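Local coordinates for aerobic respiration control sensor protein ArcB (PDB 2A0B) that relays phosphoryl groups through its histidine-containing phosphotransfer domain to the response regulator ArcA, repressing aerobic respiration genes when oxygen is scarce, at residues 7-21 and 110-123. Numbering follows the deposited sequence. Where two conformers were deposited one is given.
Sequences KSEALLDIPMLEQYL and HDVEVLKAWVAKAT
W118, a knob in a hole formed by S8, I14, L17 and E18, fastens two short N-terminal helices, 7-11 and 14-23, to the C-terminal half of helix 93-122, part of the four-helix bundle of this HPt domain. The axes of helices 14-21 and 110-122 cross at -46°. With CG anti to the backbone N (chi1 -174°), the indole reaches out from its helix. In one of the two conformers of I14, its CD1 lies over one face, 3.9 Å from the five-membered ring centroid, a CH-pi contact, while A122 CB of its own helix backs the opposite face. The aliphatic CG of E18 meets the edge at CZ2, with OE2 also close to CZ2, and L17 CB packs against CZ3 at 3.7 Å. An alanine in place of W118 would probably take the ring face from I14 CD1 and the contact with CZ3 from L17 CB, opening a gap between helix 14-23 and helix 93-122.

Branched aliphatic residues extend the apolar seam both ways. L12, just past the end of helix 7-11, divides its methyls: CD1 touches W118 CB, and CD2 lies 3.8 Å from L115 CB. L21 does likewise further on, CD1 meeting A122 CB and CD2 meeting T123 CG2. Near H110, the extended K7 chain passes over V114 CG2 before NZ comes to the edge of the H110 ring.

Polar links between the segments are water-mediated. The short side chain of S8 lets its OG share one water with V114 O, to which that water donates. Another donates to both L11 O and D111 OD2, while D111 OD1 lies near the like-charged E107 of the zinc site. Beside that bridge, L11 CD2 rests 3.5 Å from D111 OD2.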
ATOM      1  N   LYS A   7       6.311  12.928  -7.890  1.00 41.11           N
ATOM      2  CA  LYS A   7       5.505  12.130  -6.980  1.00 40.90           C
ATOM      3  C   LYS A   7       4.945  10.876  -7.662  1.00 39.33           C
ATOM      4  O   LYS A   7       4.844   9.855  -6.976  1.00 39.09           O
ATOM      5  CB  LYS A   7       4.432  12.910  -6.288  1.00 42.13           C
ATOM      6  CG  LYS A   7       3.058  13.194  -6.815  1.00 44.01           C
ATOM      7  CD  LYS A   7       2.444  14.225  -5.858  1.00 45.36           C
ATOM      8  CE  LYS A   7       1.250  14.984  -6.425  1.00 46.23           C
ATOM      9  NZ  LYS A   7       0.439  15.473  -5.253  1.00 46.39           N
ATOM     10  N   SER A   8       4.564  10.967  -8.924  1.00 38.23           N
ATOM     11  CA  SER A   8       4.046   9.784  -9.613  1.00 38.42           C
ATOM     12  C   SER A   8       5.139   8.708  -9.637  1.00 36.47           C
ATOM     13  O   SER A   8       4.875   7.557  -9.276  1.00 33.77           O
ATOM     14  CB  SER A   8       3.571  10.104 -11.028  1.00 39.32           C
ATOM     15  OG  SER A   8       2.397  10.910 -11.021  1.00 41.69           O
ATOM     16  N   GLU A   9       6.361   9.072 -10.013  1.00 35.77           N
ATOM     17  CA  GLU A   9       7.455   8.114 -10.100  1.00 37.25           C
ATOM     18  C   GLU A   9       7.787   7.425  -8.795  1.00 35.18           C
ATOM     19  O   GLU A   9       8.142   6.247  -8.712  1.00 34.62           O
ATOM     20  CB  GLU A   9       8.751   8.804 -10.601  1.00 40.31           C
ATOM     21  CG  GLU A   9       8.507   9.499 -11.923  1.00 44.75           C
ATOM     22  CD  GLU A   9       9.724  10.109 -12.590  1.00 47.63           C
ATOM     23  OE1 GLU A   9      10.675  10.545 -11.905  1.00 48.79           O
ATOM     24  OE2 GLU A   9       9.696  10.142 -13.850  1.00 49.21           O
ATOM     25  N   ALA A  10       7.714   8.219  -7.722  1.00 33.02           N
ATOM     26  CA  ALA A  10       8.043   7.734  -6.406  1.00 31.98           C
ATOM     27  C   ALA A  10       6.975   6.850  -5.808  1.00 29.44           C
ATOM     28  O   ALA A  10       7.292   5.865  -5.144  1.00 32.41           O
ATOM     29  CB  ALA A  10       8.305   8.951  -5.509  1.00 34.31           C
ATOM     30  N   LEU A  11       5.695   7.129  -6.007  1.00 21.40           N
ATOM     31  CA  LEU A  11       4.647   6.453  -5.309  1.00 19.19           C
ATOM     32  C   LEU A  11       4.065   5.258  -6.206  1.00 16.18           C
ATOM     33  O   LEU A  11       3.443   4.493  -5.545  1.00 19.78           O
ATOM     34  CB  LEU A  11       3.477   7.386  -4.967  1.00 20.43           C
ATOM     35  CG  LEU A  11       3.896   8.603  -4.020  1.00 21.09           C
ATOM     36  CD1 LEU A  11       2.686   9.467  -3.832  1.00 23.64           C
ATOM     37  CD2 LEU A  11       4.324   7.963  -2.698  1.00 23.11           C
ATOM     38  N   LEU A  12       4.289   5.457  -7.478  1.00 17.62           N
ATOM     39  CA  LEU A  12       3.580   4.365  -8.278  1.00 19.02           C
ATOM     40  C   LEU A  12       4.594   3.534  -8.991  1.00 19.93           C
ATOM     41  O   LEU A  12       5.708   3.895  -9.301  1.00 21.58           O
ATOM     42  CB  LEU A  12       2.788   5.089  -9.392  1.00 19.82           C
ATOM     43  CG  LEU A  12       1.784   6.154  -8.901  1.00 21.31           C
ATOM     44  CD1 LEU A  12       1.112   6.803 -10.118  1.00 20.59           C
ATOM     45  CD2 LEU A  12       0.847   5.553  -7.893  1.00 21.13           C
ATOM     46  N   ASP A  13       4.135   2.311  -9.423  1.00 19.09           N
ATOM     47  CA  ASP A  13       4.992   1.505 -10.279  1.00 19.30           C
ATOM     48  C   ASP A  13       4.622   1.791 -11.747  1.00 20.90           C
ATOM     49  O   ASP A  13       3.676   1.119 -12.269  1.00 19.75           O
ATOM     50  CB  ASP A  13       4.775   0.030  -9.961  1.00 19.84           C
ATOM     51  CG  ASP A  13       5.718  -0.890 -10.722  1.00 20.62           C
ATOM     52  OD1 ASP A  13       6.387  -0.536 -11.675  1.00 23.40           O
ATOM     53  OD2 ASP A  13       5.771  -2.029 -10.176  1.00 27.41           O
ATOM     54  N   ILE A  14       5.178   2.800 -12.342  1.00 19.58           N
ATOM     55  CA  ILE A  14       4.810   3.269 -13.681  1.00 19.78           C
ATOM     56  C   ILE A  14       5.039   2.229 -14.769  1.00 20.80           C
ATOM     57  O   ILE A  14       4.052   2.020 -15.514  1.00 22.93           O
ATOM     58  CB  ILE A  14       5.466   4.610 -14.056  0.50 22.10           C
ATOM     59  CG1 ILE A  14       5.136   5.586 -12.919  0.50 22.58           C
ATOM     60  CG2 ILE A  14       4.882   5.090 -15.388  0.50 21.88           C
ATOM     61  CD1 ILE A  14       3.673   5.868 -12.747  0.50 22.43           C
ATOM     62  N   PRO A  15       6.127   1.527 -14.799  1.00 22.13           N
ATOM     63  CA  PRO A  15       6.334   0.469 -15.829  1.00 22.79           C
ATOM     64  C   PRO A  15       5.206  -0.565 -15.718  1.00 24.33           C
ATOM     65  O   PRO A  15       4.678  -0.966 -16.796  1.00 25.21           O
ATOM     66  CB  PRO A  15       7.666  -0.149 -15.491  1.00 26.78           C
ATOM     67  CG  PRO A  15       8.433   1.077 -14.966  1.00 25.90           C
ATOM     68  CD  PRO A  15       7.397   1.699 -14.049  1.00 24.39           C
ATOM     69  N   MET A  16       4.845  -1.044 -14.564  1.00 21.81           N
ATOM     70  CA  MET A  16       3.805  -2.059 -14.396  1.00 22.52           C
ATOM     71  C   MET A  16       2.482  -1.478 -14.846  1.00 22.81           C
ATOM     72  O   MET A  16       1.660  -2.080 -15.584  1.00 21.82           O
ATOM     73  CB  MET A  16       3.721  -2.618 -12.972  0.50 23.55           C
ATOM     74  CG  MET A  16       2.508  -3.517 -12.710  0.50 26.28           C
ATOM     75  SD  MET A  16       1.064  -2.570 -12.207  0.50 30.19           S
ATOM     76  CE  MET A  16       0.091  -3.767 -11.303  0.50 29.38           C
ATOM     77  N   LEU A  17       2.131  -0.240 -14.427  1.00 18.34           N
ATOM     78  CA  LEU A  17       0.871   0.357 -14.788  1.00 17.95           C
ATOM     79  C   LEU A  17       0.768   0.583 -16.304  1.00 19.10           C
ATOM     80  O   LEU A  17      -0.374   0.418 -16.791  1.00 20.60           O
ATOM     81  CB  LEU A  17       0.692   1.710 -14.015  1.00 18.90           C
ATOM     82  CG  LEU A  17       0.416   1.390 -12.545  1.00 19.23           C
ATOM     83  CD1 LEU A  17       0.680   2.739 -11.782  1.00 21.03           C
ATOM     84  CD2 LEU A  17      -1.000   0.966 -12.213  1.00 22.17           C
ATOM     85  N   GLU A  18       1.841   0.968 -16.956  1.00 19.66           N
ATOM     86  CA  GLU A  18       1.757   1.245 -18.388  1.00 20.81           C
ATOM     87  C   GLU A  18       1.535  -0.123 -19.105  1.00 22.18           C
ATOM     88  O   GLU A  18       0.702  -0.100 -20.040  1.00 22.80           O
ATOM     89  CB  GLU A  18       2.994   1.937 -18.897  1.00 25.05           C
ATOM     90  CG  GLU A  18       2.866   3.421 -18.482  1.00 30.18           C
ATOM     91  CD  GLU A  18       3.896   4.339 -19.095  1.00 34.64           C
ATOM     92  OE1 GLU A  18       4.799   3.926 -19.843  1.00 37.57           O
ATOM     93  OE2 GLU A  18       3.761   5.569 -18.826  1.00 35.53           O
ATOM     94  N   GLN A  19       2.230  -1.131 -18.602  1.00 21.75           N
ATOM     95  CA  GLN A  19       2.014  -2.448 -19.274  1.00 22.92           C
ATOM     96  C   GLN A  19       0.585  -2.862 -19.006  1.00 22.92           C
ATOM     97  O   GLN A  19      -0.148  -3.381 -19.931  1.00 22.80           O
ATOM     98  CB  GLN A  19       2.992  -3.443 -18.670  1.00 25.01           C
ATOM     99  CG  GLN A  19       2.845  -4.861 -19.259  1.00 28.94           C
ATOM    100  CD  GLN A  19       3.755  -5.841 -18.547  1.00 28.96           C
ATOM    101  OE1 GLN A  19       4.785  -6.214 -19.113  1.00 32.78           O
ATOM    102  NE2 GLN A  19       3.433  -6.316 -17.372  1.00 31.17           N
ATOM    103  N   TYR A  20       0.041  -2.732 -17.810  1.00 19.67           N
ATOM    104  CA  TYR A  20      -1.321  -3.060 -17.500  1.00 21.02           C
ATOM    105  C   TYR A  20      -2.340  -2.344 -18.349  1.00 24.61           C
ATOM    106  O   TYR A  20      -3.341  -2.979 -18.823  1.00 24.73           O
ATOM    107  CB  TYR A  20      -1.603  -2.823 -16.012  1.00 27.63           C
ATOM    108  CG  TYR A  20      -1.347  -4.091 -15.236  1.00 33.37           C
ATOM    109  CD1 TYR A  20      -0.218  -4.880 -15.454  1.00 36.22           C
ATOM    110  CD2 TYR A  20      -2.248  -4.493 -14.274  1.00 37.21           C
ATOM    111  CE1 TYR A  20       0.015  -6.043 -14.737  1.00 37.46           C
ATOM    112  CE2 TYR A  20      -2.030  -5.651 -13.541  1.00 40.35           C
ATOM    113  CZ  TYR A  20      -0.898  -6.418 -13.783  1.00 40.03           C
ATOM    114  OH  TYR A  20      -0.735  -7.571 -13.027  1.00 41.16           O
ATOM    115  N   LEU A  21      -2.155  -1.081 -18.669  1.00 21.53           N
ATOM    116  CA  LEU A  21      -3.078  -0.320 -19.493  1.00 25.15           C
ATOM    117  C   LEU A  21      -3.136  -0.948 -20.910  1.00 24.75           C
ATOM    118  O   LEU A  21      -4.222  -0.935 -21.486  1.00 28.06           O
ATOM    119  CB  LEU A  21      -2.680   1.150 -19.610  1.00 29.17           C
ATOM    120  CG  LEU A  21      -3.237   2.019 -18.459  1.00 33.31           C
ATOM    121  CD1 LEU A  21      -2.574   3.388 -18.630  1.00 35.09           C
ATOM    122  CD2 LEU A  21      -4.749   2.137 -18.510  1.00 34.18           C
ATOM    123  N   HIS A 110      -3.904   9.743   0.156  1.00 16.87           N
ATOM    124  CA  HIS A 110      -3.197  10.543  -0.790  1.00 17.14           C
ATOM    125  C   HIS A 110      -2.571   9.791  -1.946  1.00 18.52           C
ATOM    126  O   HIS A 110      -2.558  10.159  -3.098  1.00 19.73           O
ATOM    127  CB  HIS A 110      -2.130  11.429  -0.032  1.00 19.25           C
ATOM    128  CG  HIS A 110      -1.142  12.090  -0.905  1.00 21.53           C
ATOM    129  ND1 HIS A 110      -1.427  13.240  -1.611  1.00 24.86           N
ATOM    130  CD2 HIS A 110       0.152  11.849  -1.265  1.00 23.80           C
ATOM    131  CE1 HIS A 110      -0.413  13.634  -2.331  1.00 24.05           C
ATOM    132  NE2 HIS A 110       0.589  12.810  -2.140  1.00 25.87           N
ATOM    133  N   ASP A 111      -1.936   8.618  -1.602  1.00 17.37           N
ATOM    134  CA  ASP A 111      -1.340   7.780  -2.618  1.00 17.41           C
ATOM    135  C   ASP A 111      -2.517   7.262  -3.568  1.00 16.06           C
ATOM    136  O   ASP A 111      -2.146   7.321  -4.746  1.00 17.85           O
ATOM    137  CB  ASP A 111      -0.720   6.543  -1.959  1.00 17.85           C
ATOM    138  CG  ASP A 111       0.641   6.720  -1.310  1.00 23.78           C
ATOM    139  OD1 ASP A 111       0.717   7.763  -0.571  1.00 24.69           O
ATOM    140  OD2 ASP A 111       1.659   6.050  -1.474  1.00 22.63           O
ATOM    141  N   VAL A 112      -3.624   6.991  -2.977  1.00 15.74           N
ATOM    142  CA  VAL A 112      -4.737   6.549  -3.943  1.00 16.61           C
ATOM    143  C   VAL A 112      -5.138   7.693  -4.836  1.00 19.65           C
ATOM    144  O   VAL A 112      -5.326   7.565  -6.062  1.00 18.51           O
ATOM    145  CB  VAL A 112      -5.889   6.059  -3.114  1.00 16.86           C
ATOM    146  CG1 VAL A 112      -7.228   6.001  -3.884  1.00 21.98           C
ATOM    147  CG2 VAL A 112      -5.597   4.711  -2.421  1.00 20.01           C
ATOM    148  N   GLU A 113      -5.202   8.962  -4.270  1.00 17.58           N
ATOM    149  CA  GLU A 113      -5.547  10.067  -5.171  1.00 17.32           C
ATOM    150  C   GLU A 113      -4.569  10.322  -6.251  1.00 16.85           C
ATOM    151  O   GLU A 113      -4.820  10.755  -7.386  1.00 18.91           O
ATOM    152  CB  GLU A 113      -5.651  11.374  -4.284  1.00 18.96           C
ATOM    153  CG  GLU A 113      -6.826  11.301  -3.370  1.00 20.37           C
ATOM    154  CD  GLU A 113      -6.879  12.372  -2.277  1.00 24.67           C
ATOM    155  OE1 GLU A 113      -5.847  13.022  -2.054  1.00 29.21           O
ATOM    156  OE2 GLU A 113      -7.937  12.514  -1.676  1.00 30.19           O
ATOM    157  N   VAL A 114      -3.226  10.157  -6.067  1.00 16.87           N
ATOM    158  CA  VAL A 114      -2.175  10.259  -7.011  1.00 18.13           C
ATOM    159  C   VAL A 114      -2.353   9.154  -8.135  1.00 17.21           C
ATOM    160  O   VAL A 114      -2.172   9.555  -9.250  1.00 19.31           O
ATOM    161  CB  VAL A 114      -0.779  10.125  -6.357  1.00 19.45           C
ATOM    162  CG1 VAL A 114       0.319  10.069  -7.372  1.00 21.12           C
ATOM    163  CG2 VAL A 114      -0.578  11.433  -5.518  1.00 20.97           C
ATOM    164  N   LEU A 115      -2.703   7.977  -7.706  1.00 16.81           N
ATOM    165  CA  LEU A 115      -2.898   6.924  -8.790  1.00 18.19           C
ATOM    166  C   LEU A 115      -4.147   7.261  -9.579  1.00 19.40           C
ATOM    167  O   LEU A 115      -4.038   7.183 -10.818  1.00 20.94           O
ATOM    168  CB  LEU A 115      -2.942   5.601  -8.056  1.00 18.65           C
ATOM    169  CG  LEU A 115      -3.365   4.411  -9.017  1.00 20.94           C
ATOM    170  CD1 LEU A 115      -2.367   4.352 -10.088  1.00 20.51           C
ATOM    171  CD2 LEU A 115      -3.500   3.180  -8.120  1.00 23.19           C
ATOM    172  N   LYS A 116      -5.197   7.713  -8.940  1.00 19.23           N
ATOM    173  CA  LYS A 116      -6.425   8.062  -9.717  1.00 22.26           C
ATOM    174  C   LYS A 116      -6.095   9.102 -10.744  1.00 23.01           C
ATOM    175  O   LYS A 116      -6.492   9.075 -11.917  1.00 22.72           O
ATOM    176  CB  LYS A 116      -7.558   8.545  -8.849  1.00 21.48           C
ATOM    177  CG  LYS A 116      -8.279   7.456  -8.110  1.00 23.37           C
ATOM    178  CD  LYS A 116      -9.315   7.941  -7.144  1.00 25.69           C
ATOM    179  CE  LYS A 116     -10.110   6.848  -6.477  1.00 28.16           C
ATOM    180  NZ  LYS A 116     -11.032   7.396  -5.428  1.00 30.67           N
ATOM    181  N   ALA A 117      -5.329  10.153 -10.369  1.00 21.19           N
ATOM    182  CA  ALA A 117      -4.991  11.196 -11.302  1.00 22.31           C
ATOM    183  C   ALA A 117      -4.141  10.723 -12.444  1.00 24.58           C
ATOM    184  O   ALA A 117      -4.308  11.131 -13.586  1.00 26.54           O
ATOM    185  CB  ALA A 117      -4.314  12.330 -10.489  1.00 23.49           C
ATOM    186  N   TRP A 118      -3.194   9.814 -12.199  1.00 22.02           N
ATOM    187  CA  TRP A 118      -2.292   9.292 -13.198  1.00 21.91           C
ATOM    188  C   TRP A 118      -3.125   8.461 -14.212  1.00 20.90           C
ATOM    189  O   TRP A 118      -2.824   8.656 -15.400  1.00 24.87           O
ATOM    190  CB  TRP A 118      -1.247   8.378 -12.505  1.00 22.91           C
ATOM    191  CG  TRP A 118      -0.218   7.932 -13.503  1.00 25.20           C
ATOM    192  CD1 TRP A 118       0.915   8.563 -13.892  1.00 25.80           C
ATOM    193  CD2 TRP A 118      -0.309   6.733 -14.315  1.00 25.52           C
ATOM    194  NE1 TRP A 118       1.560   7.851 -14.892  1.00 28.61           N
ATOM    195  CE2 TRP A 118       0.806   6.722 -15.139  1.00 26.44           C
ATOM    196  CE3 TRP A 118      -1.265   5.707 -14.372  1.00 26.67           C
ATOM    197  CZ2 TRP A 118       1.072   5.710 -16.074  1.00 27.36           C
ATOM    198  CZ3 TRP A 118      -1.024   4.687 -15.314  1.00 27.23           C
ATOM    199  CH2 TRP A 118       0.116   4.707 -16.090  1.00 25.73           C
ATOM    200  N   VAL A 119      -4.066   7.717 -13.685  1.00 22.02           N
ATOM    201  CA  VAL A 119      -4.822   6.862 -14.634  1.00 25.14           C
ATOM    202  C   VAL A 119      -5.699   7.766 -15.511  1.00 28.60           C
ATOM    203  O   VAL A 119      -5.834   7.487 -16.735  1.00 29.77           O
ATOM    204  CB  VAL A 119      -5.698   5.836 -13.945  1.00 24.82           C
ATOM    205  CG1 VAL A 119      -6.562   5.049 -14.963  1.00 28.40           C
ATOM    206  CG2 VAL A 119      -4.942   4.770 -13.171  1.00 26.51           C
ATOM    207  N   ALA A 120      -6.243   8.802 -14.907  1.00 28.24           N
ATOM    208  CA  ALA A 120      -7.049   9.776 -15.664  1.00 31.66           C
ATOM    209  C   ALA A 120      -6.246  10.424 -16.770  1.00 33.77           C
ATOM    210  O   ALA A 120      -6.754  10.560 -17.908  1.00 35.27           O
ATOM    211  CB  ALA A 120      -7.611  10.855 -14.752  1.00 31.70           C
ATOM    212  N   LYS A 121      -5.007  10.813 -16.568  1.00 33.52           N
ATOM    213  CA  LYS A 121      -4.151  11.446 -17.540  1.00 36.48           C
ATOM    214  C   LYS A 121      -3.600  10.497 -18.597  1.00 38.65           C
ATOM    215  O   LYS A 121      -3.436  10.857 -19.770  1.00 39.96           O
ATOM    216  CB  LYS A 121      -2.988  12.137 -16.826  1.00 37.95           C
ATOM    217  CG  LYS A 121      -1.979  12.804 -17.742  1.00 41.70           C
ATOM    218  CD  LYS A 121      -1.443  14.103 -17.138  1.00 44.14           C
ATOM    219  CE  LYS A 121      -1.224  15.136 -18.237  1.00 45.79           C
ATOM    220  NZ  LYS A 121      -2.247  16.225 -18.142  1.00 46.99           N
ATOM    221  N   ALA A 122      -3.300   9.268 -18.195  1.00 37.78           N
ATOM    222  CA  ALA A 122      -2.746   8.299 -19.135  1.00 40.69           C
ATOM    223  C   ALA A 122      -3.814   7.875 -20.134  1.00 42.47           C
ATOM    224  O   ALA A 122      -3.463   7.521 -21.264  1.00 44.56           O
ATOM    225  CB  ALA A 122      -2.182   7.101 -18.388  1.00 39.55           C
ATOM    226  N   THR A 123      -5.065   7.836 -19.725  1.00 44.26           N
ATOM    227  CA  THR A 123      -6.144   7.385 -20.601  1.00 47.35           C
ATOM    228  C   THR A 123      -6.792   8.528 -21.370  1.00 48.98           C
ATOM    229  O   THR A 123      -6.088   9.503 -21.729  1.00 49.59           O
ATOM    230  CB  THR A 123      -7.176   6.585 -19.797  1.00 46.70           C
ATOM    231  OG1 THR A 123      -7.761   7.393 -18.779  1.00 48.14           O
ATOM    232  CG2 THR A 123      -6.518   5.393 -19.119  1.00 47.71           C
TER
HETATM  233  O   HOH W   1      -0.524  11.475 -10.464  1.00 32.04           O
HETATM  234  O   HOH W   2       2.137   4.020  -3.109  1.00 21.27           O